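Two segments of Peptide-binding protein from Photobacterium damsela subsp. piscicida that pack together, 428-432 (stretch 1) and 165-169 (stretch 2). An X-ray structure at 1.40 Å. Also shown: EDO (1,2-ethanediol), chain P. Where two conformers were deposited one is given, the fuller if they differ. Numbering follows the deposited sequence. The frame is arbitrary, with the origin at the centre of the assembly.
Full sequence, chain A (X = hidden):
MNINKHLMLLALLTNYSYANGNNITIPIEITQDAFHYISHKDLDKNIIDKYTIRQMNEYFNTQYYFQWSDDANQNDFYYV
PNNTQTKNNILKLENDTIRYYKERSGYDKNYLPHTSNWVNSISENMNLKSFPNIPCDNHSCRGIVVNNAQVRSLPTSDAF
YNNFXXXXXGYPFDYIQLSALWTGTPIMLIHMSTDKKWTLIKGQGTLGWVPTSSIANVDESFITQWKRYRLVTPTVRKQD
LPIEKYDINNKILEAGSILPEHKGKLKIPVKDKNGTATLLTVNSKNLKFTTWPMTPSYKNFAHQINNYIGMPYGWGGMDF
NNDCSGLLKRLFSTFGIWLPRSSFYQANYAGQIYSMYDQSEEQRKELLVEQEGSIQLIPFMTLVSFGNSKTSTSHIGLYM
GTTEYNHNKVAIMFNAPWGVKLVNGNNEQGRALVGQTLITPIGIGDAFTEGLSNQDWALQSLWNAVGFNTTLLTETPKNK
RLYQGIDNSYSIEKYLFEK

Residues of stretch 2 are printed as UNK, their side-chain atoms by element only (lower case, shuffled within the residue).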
# COMPACT_ATOMS: atom_id res chain seq x y z
N GLU A 428 -1.22 -23.19 20.98
CA GLU A 428 -1.36 -21.73 21.12
C GLU A 428 -0.46 -21.02 20.11
O GLU A 428 0.62 -21.50 19.78
CB GLU A 428 -1.00 -21.33 22.55
CG GLU A 428 -1.97 -21.93 23.58
CD GLU A 428 -1.39 -22.03 24.99
OE1 GLU A 428 -0.19 -21.78 25.19
OE2 GLU A 428 -2.15 -22.39 25.93
N GLN A 429 -0.94 -19.88 19.59
CA GLN A 429 -0.18 -19.16 18.56
C GLN A 429 0.80 -18.16 19.16
O GLN A 429 0.60 -17.64 20.27
CB GLN A 429 -1.10 -18.42 17.58
CG GLN A 429 -1.73 -17.16 18.14
CD GLN A 429 -2.49 -16.35 17.08
OE1 GLN A 429 -2.31 -16.52 15.88
NE2 GLN A 429 -3.35 -15.46 17.55
N GLY A 430 1.85 -17.89 18.39
CA GLY A 430 2.81 -16.86 18.73
C GLY A 430 3.26 -16.21 17.44
O GLY A 430 2.81 -16.56 16.34
N ARG A 431 4.13 -15.21 17.57
CA ARG A 431 4.70 -14.57 16.39
C ARG A 431 6.20 -14.42 16.57
O ARG A 431 6.66 -14.00 17.64
CB ARG A 431 4.12 -13.16 16.10
CG ARG A 431 2.62 -13.19 15.74
CD ARG A 431 2.39 -13.78 14.33
NE ARG A 431 0.98 -13.70 13.95
CZ ARG A 431 0.04 -14.55 14.37
NH1 ARG A 431 0.35 -15.56 15.17
NH2 ARG A 431 -1.22 -14.40 13.94
N ALA A 432 6.94 -14.70 15.51
CA ALA A 432 8.35 -14.32 15.42
C ALA A 432 8.33 -12.94 14.75
O ALA A 432 8.11 -12.83 13.54
CB ALA A 432 9.15 -15.33 14.59
N UNK A 165 -3.33 -8.36 23.82
CA UNK A 165 -2.44 -9.40 24.31
C UNK A 165 -2.40 -10.62 23.39
O UNK A 165 -1.62 -11.54 23.65
o UNK A 165 -4.10 -10.54 25.68
c UNK A 165 -2.92 -8.67 26.69
c UNK A 165 -2.84 -9.86 25.72
N UNK A 166 -3.19 -10.64 22.32
CA UNK A 166 -3.21 -11.75 21.37
C UNK A 166 -2.14 -11.48 20.32
O UNK A 166 -2.11 -10.38 19.76
c UNK A 166 -4.60 -12.91 19.58
c UNK A 166 -4.58 -11.83 20.69
c UNK A 166 -5.68 -12.14 21.70
c UNK A 166 -7.12 -12.04 21.07
N UNK A 167 -1.26 -12.43 20.02
CA UNK A 167 -0.25 -12.20 18.97
C UNK A 167 -0.93 -11.85 17.66
O UNK A 167 -1.95 -12.47 17.29
c UNK A 167 0.34 -14.12 20.30
c UNK A 167 -1.05 -13.73 20.70
c UNK A 167 0.48 -13.55 18.88
N UNK A 168 -0.39 -10.85 16.97
CA UNK A 168 -1.00 -10.34 15.75
C UNK A 168 -2.12 -9.34 15.95
O UNK A 168 -2.77 -8.97 14.95
N UNK A 169 -2.36 -8.88 17.18
CA UNK A 169 -3.42 -7.92 17.49
C UNK A 169 -2.84 -6.76 18.31
O UNK A 169 -1.67 -6.77 18.70
o UNK A 169 -5.86 -10.50 15.34
c UNK A 169 -5.74 -9.54 16.12
o UNK A 169 -6.10 -8.38 15.79
c UNK A 169 -5.15 -9.84 17.50
c UNK A 169 -4.58 -8.62 18.23
C1 EDO P . -3.59 -9.55 10.63
O1 EDO P . -4.90 -9.06 10.42
C2 EDO P . -3.39 -9.47 12.14
O2 EDO P . -2.17 -10.11 12.51

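Position 165 carries three side-chain atoms, two carbons and one oxygen, and the carbon attached to CA bears both the oxygen and the other carbon. The side chain is out of reach of stretch 1. A beta-branched side chain with one hydroxyl is threonine. The hydroxyl of Thr165 is hydrogen-bonded just outside the two stretches, so a small polar residue suits this exposed place.

Position 166 has four carbons and no heteroatom. The chain forks at its first carbon, and one arm is two carbons long; the CA-to-CB bond points sideways to stretch 1, and one of the carbons lies 3.5 Å from NE2 of Gln429. Such a fork defines isoleucine, and the carbon in question is the methyl CG2. This is a small contact, and the residue stays exposed. The methyl packs by van der Waals contact against the amide end of Gln429, a modest role that does not by itself single out isoleucine. The backbone has a second task, since Ile166 opens a type II beta turn.

Position 167 has three side-chain carbons that close a ring onto its own backbone nitrogen. Its CB points toward stretch 1 and lies 3.8 Å from CG of Arg431; another ring carbon lies 4.0 Å from CA of Gly430 and 4.3 Å from CG of Gln429. The compact ring thus meets three consecutive residues of the strand. A ring of this kind is the signature of proline, and the second carbon is its CG. Pro167 is buried, and it has more area covered by the other stretch than any other residue here. Its phi, restricted by the ring and here -57°, is also well suited to the second position of a type II turn.

Position 168 has no side-chain atoms; its backbone N lies 4.0 Å from CG of Arg431. It is therefore glycine. Its phi of 82° and psi of 8° are those of the third position of a type II turn, where a CB would be jammed against the carbonyl oxygen of the preceding residue. An ideal CB would also sit a tight 3.1 Å from NH2 of Arg431. O2 of the bound ethanediol, probably from the crystallisation liquor, gives a weak hydrogen bond to O of Gly168, at 2.8 Å.

Position 169 shows three carbons in an unbranched run, the third carrying two oxygens, and makes no contact with stretch 1, although the end of its side chain comes nearer than its sideways CA-to-CB bond would suggest. This is glutamate. Its carboxylate suits a partly exposed place where OE1 finds a hydrogen bond elsewhere in the structure. N of Glu169 closes the turn by donating to O of Ile166 at 3.0 Å.

The contact works by packing, with no hydrogen bond between the stretches. Arg431 is instead held within its own strand: NH1 of Arg431 donates to OE1 of Gln429 and to O of Gly430, each at 2.9 Å. N of Gly168 and O of Pro167 cover one face of its guanidinium.

Stretch 2 165-169: TIPGE
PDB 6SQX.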